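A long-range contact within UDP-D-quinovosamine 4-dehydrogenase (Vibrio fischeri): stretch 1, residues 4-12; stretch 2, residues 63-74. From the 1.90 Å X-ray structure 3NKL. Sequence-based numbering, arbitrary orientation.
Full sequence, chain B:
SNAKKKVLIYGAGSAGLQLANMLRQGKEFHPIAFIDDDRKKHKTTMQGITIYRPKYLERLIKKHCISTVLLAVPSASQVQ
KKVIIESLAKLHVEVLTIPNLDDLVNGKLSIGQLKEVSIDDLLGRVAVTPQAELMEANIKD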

# COMPACT_ATOMS: atom_id res chain seq x y z
N LYS B 4 -22.14 4.93 14.97
CA LYS B 4 -21.78 4.08 13.84
C LYS B 4 -21.25 2.72 14.28
O LYS B 4 -20.74 2.57 15.38
CB LYS B 4 -20.75 4.80 12.97
CG LYS B 4 -21.16 6.24 12.63
CD LYS B 4 -20.29 6.84 11.54
CE LYS B 4 -18.92 7.22 12.05
NZ LYS B 4 -18.22 8.17 11.12
N LYS B 5 -21.35 1.73 13.38
CA LYS B 5 -20.78 0.41 13.61
C LYS B 5 -19.25 0.47 13.70
O LYS B 5 -18.59 0.98 12.80
CB LYS B 5 -21.21 -0.54 12.50
CG LYS B 5 -21.29 -1.97 12.94
CD LYS B 5 -22.46 -2.67 12.26
CE LYS B 5 -22.19 -2.89 10.78
NZ LYS B 5 -23.17 -3.82 10.16
N LYS B 6 -18.69 -0.07 14.77
CA LYS B 6 -17.24 0.00 14.95
C LYS B 6 -16.51 -1.05 14.12
O LYS B 6 -16.90 -2.22 14.08
CB LYS B 6 -16.89 -0.16 16.43
CG LYS B 6 -17.43 1.03 17.27
CD LYS B 6 -16.93 0.93 18.69
CE LYS B 6 -17.68 1.88 19.60
NZ LYS B 6 -17.57 1.43 21.02
N VAL B 7 -15.46 -0.64 13.43
CA VAL B 7 -14.69 -1.60 12.62
C VAL B 7 -13.20 -1.41 12.82
O VAL B 7 -12.75 -0.35 13.26
CB VAL B 7 -14.91 -1.39 11.11
CG1 VAL B 7 -16.40 -1.46 10.76
CG2 VAL B 7 -14.33 -0.06 10.68
N LEU B 8 -12.42 -2.43 12.46
CA LEU B 8 -11.01 -2.24 12.22
C LEU B 8 -10.79 -2.20 10.72
O LEU B 8 -11.52 -2.85 9.95
CB LEU B 8 -10.17 -3.40 12.78
CG LEU B 8 -10.30 -3.70 14.27
CD1 LEU B 8 -9.52 -4.96 14.60
CD2 LEU B 8 -9.78 -2.52 15.08
N ILE B 9 -9.78 -1.45 10.30
CA ILE B 9 -9.37 -1.46 8.89
C ILE B 9 -8.04 -2.16 8.78
O ILE B 9 -7.06 -1.77 9.43
CB ILE B 9 -9.22 -0.03 8.32
CG1 ILE B 9 -10.58 0.67 8.31
CG2 ILE B 9 -8.55 -0.07 6.92
CD1 ILE B 9 -10.53 2.11 7.86
N TYR B 10 -8.01 -3.24 8.00
CA TYR B 10 -6.78 -3.98 7.79
C TYR B 10 -6.09 -3.34 6.60
O TYR B 10 -6.60 -3.41 5.48
CB TYR B 10 -7.10 -5.45 7.49
CG TYR B 10 -6.03 -6.44 7.89
CD1 TYR B 10 -4.78 -6.44 7.28
CD2 TYR B 10 -6.28 -7.39 8.88
CE1 TYR B 10 -3.80 -7.35 7.64
CE2 TYR B 10 -5.30 -8.31 9.24
CZ TYR B 10 -4.07 -8.28 8.63
OH TYR B 10 -3.13 -9.20 9.01
N GLY B 11 -4.94 -2.70 6.84
CA GLY B 11 -4.16 -2.05 5.80
C GLY B 11 -4.03 -0.58 6.17
O GLY B 11 -5.01 0.17 6.07
N ALA B 12 -2.85 -0.17 6.61
CA ALA B 12 -2.61 1.22 6.99
C ALA B 12 -1.73 1.97 5.99
O ALA B 12 -0.95 2.85 6.36
CB ALA B 12 -2.00 1.30 8.41
N LYS B 63 -12.07 -5.78 22.93
CA LYS B 63 -12.11 -4.52 23.67
C LYS B 63 -13.19 -3.57 23.14
O LYS B 63 -13.85 -2.88 23.92
CB LYS B 63 -10.75 -3.81 23.64
CG LYS B 63 -10.75 -2.41 24.25
CD LYS B 63 -9.34 -1.82 24.27
CE LYS B 63 -9.27 -0.53 25.10
NZ LYS B 63 -7.88 -0.00 25.21
N HIS B 64 -13.36 -3.56 21.83
CA HIS B 64 -14.27 -2.62 21.18
C HIS B 64 -15.54 -3.27 20.65
O HIS B 64 -16.30 -2.63 19.93
CB HIS B 64 -13.54 -1.92 20.03
CG HIS B 64 -12.37 -1.10 20.46
ND1 HIS B 64 -12.51 0.14 21.04
CD2 HIS B 64 -11.04 -1.35 20.42
CE1 HIS B 64 -11.32 0.63 21.33
NE2 HIS B 64 -10.41 -0.25 20.96
N CYS B 65 -15.76 -4.54 20.99
CA CYS B 65 -16.91 -5.29 20.48
C CYS B 65 -17.07 -5.13 18.97
O CYS B 65 -18.14 -4.75 18.49
CB CYS B 65 -18.19 -4.85 21.20
SG CYS B 65 -18.11 -5.11 22.99
N ILE B 66 -15.99 -5.42 18.24
CA ILE B 66 -15.98 -5.27 16.79
C ILE B 66 -16.49 -6.55 16.12
O ILE B 66 -16.03 -7.64 16.42
CB ILE B 66 -14.55 -4.93 16.30
CG1 ILE B 66 -14.25 -3.45 16.60
CG2 ILE B 66 -14.42 -5.20 14.78
CD1 ILE B 66 -12.82 -3.14 16.81
N SER B 67 -17.45 -6.44 15.21
CA SER B 67 -17.92 -7.64 14.54
C SER B 67 -17.74 -7.56 13.03
O SER B 67 -18.24 -8.41 12.32
CB SER B 67 -19.39 -7.93 14.87
OG SER B 67 -20.20 -6.86 14.49
N THR B 68 -17.03 -6.54 12.56
CA THR B 68 -16.79 -6.34 11.13
C THR B 68 -15.39 -5.78 10.93
O THR B 68 -15.00 -4.83 11.61
CB THR B 68 -17.81 -5.35 10.52
OG1 THR B 68 -19.12 -5.91 10.61
CG2 THR B 68 -17.50 -5.06 9.07
N VAL B 69 -14.63 -6.38 10.01
CA VAL B 69 -13.30 -5.89 9.68
C VAL B 69 -13.26 -5.61 8.18
O VAL B 69 -13.76 -6.40 7.38
CB VAL B 69 -12.20 -6.89 10.12
CG1 VAL B 69 -10.83 -6.50 9.54
CG2 VAL B 69 -12.16 -6.99 11.66
N LEU B 70 -12.73 -4.45 7.81
CA LEU B 70 -12.68 -4.03 6.42
C LEU B 70 -11.26 -4.17 5.87
O LEU B 70 -10.31 -3.67 6.46
CB LEU B 70 -13.11 -2.57 6.30
CG LEU B 70 -14.44 -2.18 6.98
CD1 LEU B 70 -14.73 -0.72 6.66
CD2 LEU B 70 -15.56 -3.08 6.52
N LEU B 71 -11.12 -4.82 4.72
CA LEU B 71 -9.80 -5.02 4.12
C LEU B 71 -9.48 -3.91 3.14
O LEU B 71 -10.25 -3.67 2.21
CB LEU B 71 -9.73 -6.35 3.39
CG LEU B 71 -10.01 -7.60 4.23
CD1 LEU B 71 -9.83 -8.83 3.38
CD2 LEU B 71 -9.08 -7.66 5.43
N ALA B 72 -8.36 -3.24 3.35
CA ALA B 72 -7.89 -2.22 2.44
C ALA B 72 -6.43 -2.56 2.10
O ALA B 72 -5.52 -1.79 2.39
CB ALA B 72 -8.01 -0.83 3.07
N VAL B 73 -6.24 -3.74 1.51
CA VAL B 73 -4.92 -4.22 1.11
C VAL B 73 -4.91 -4.65 -0.36
O VAL B 73 -4.61 -5.81 -0.67
CB VAL B 73 -4.45 -5.39 1.98
CG1 VAL B 73 -4.03 -4.88 3.37
CG2 VAL B 73 -5.54 -6.48 2.09
N PRO B 74 -5.22 -3.72 -1.26
CA PRO B 74 -5.25 -4.03 -2.70
C PRO B 74 -3.86 -4.47 -3.22
O PRO B 74 -3.76 -5.11 -4.26
CB PRO B 74 -5.68 -2.70 -3.34
CG PRO B 74 -5.33 -1.64 -2.33
CD PRO B 74 -5.61 -2.32 -0.98
O HOH W 1 -18.71 -4.00 14.64
O HOH W 2 -14.75 2.15 20.99

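Two neighbouring strands, residues 5-10 and 68-71, run in the same direction with their axes 25° apart and approaching to 4.7 Å. Three hydrogen bonds join them in the alternating pattern of a parallel pair: Leu70 N donates to Leu8 O (2.9 Å), Tyr10 N to Leu70 O (2.8 Å), and Ala72 N to Tyr10 O (2.8 Å). Leu70 thus uses both its amide and its carbonyl on stretch 1, and Tyr10 does the same toward stretch 2. Near-linear geometry, 164° to 174° at the hydrogen, marks these as strong bonds. Between them the carbonyls also meet alpha carbons, as where Ile9 CA lies 3.4 Å from Leu70 O.

The ladder loosens at its beginning. Leu8 N stands 3.6 Å from Thr68 O and, though buried, has no partner in the model. One step earlier a water takes over: water 1 donates to Lys6 O (2.6 Å) and accepts from Ser67 N (2.8 Å), bridging two backbones whose direct separation, Lys6 O to Ser67 N, is 4.4 Å.

Because successive strand residues alternate in direction, the side chains sort onto two faces. Val7, Ile9, Thr68 and Leu70 share one. Valine and isoleucine, branched at CB, suit the extended backbone, and both take chi1 m here. Leu70, with chi1 m and chi2 t, the common mt form of leucine, brings CD1 to 4.1 Å from Val7 CG2. Thr68 combines the beta-branched shape with a polar group: its CG2 lies 4.1 Å from Val7 CG1, while OG1 is hydrogen-bonded elsewhere in the structure. Beyond the strand, the small Ala72 still supplies a methyl, its CB 4.0 Å from Ile9 CG2.

Leu8, Tyr10, Val69 and Leu71 occupy the other face. Leu8 is also mt, and its CD2 reaches Ile66 CD1 at 3.6 Å; Ile66, with chi1 m and chi2 t, extends its chain to meet it. Val69 has chi1 t and places CG2 4.3 Å from Leu8 CB and CG1 4.4 Å from Tyr10 CB, so its two methyls touch successive residues on this face. Leu71, again mt, brings CD2 to 3.6 Å from Tyr10 CB. With chi1 t, the Tyr10 side chain ends leading away from stretch 2, yet its ring still meets Val73, CD1 to CG1 at 4.3 Å. Tyrosine suits this buried site because its ring offers apolar surface while OH finds a hydrogen bond elsewhere in the structure.

At Gly11 the backbone angles, phi 121° and psi 106°, themselves call for glycine. An ideal CB would also clash, lying 2.2 Å from Ala72 O and 3.0 Å from Val73 CG1.

At the other end, lysine suits the exposed edge. Lys6 runs m, t, t, t, an extended chain that carries CD to 3.8 Å from His64 O and NZ onto water 2 (2.9 Å), which also hydrogen-bonds His64 ND1 (3.0 Å). Its methylenes provide the packing while the charged amine remains hydrated.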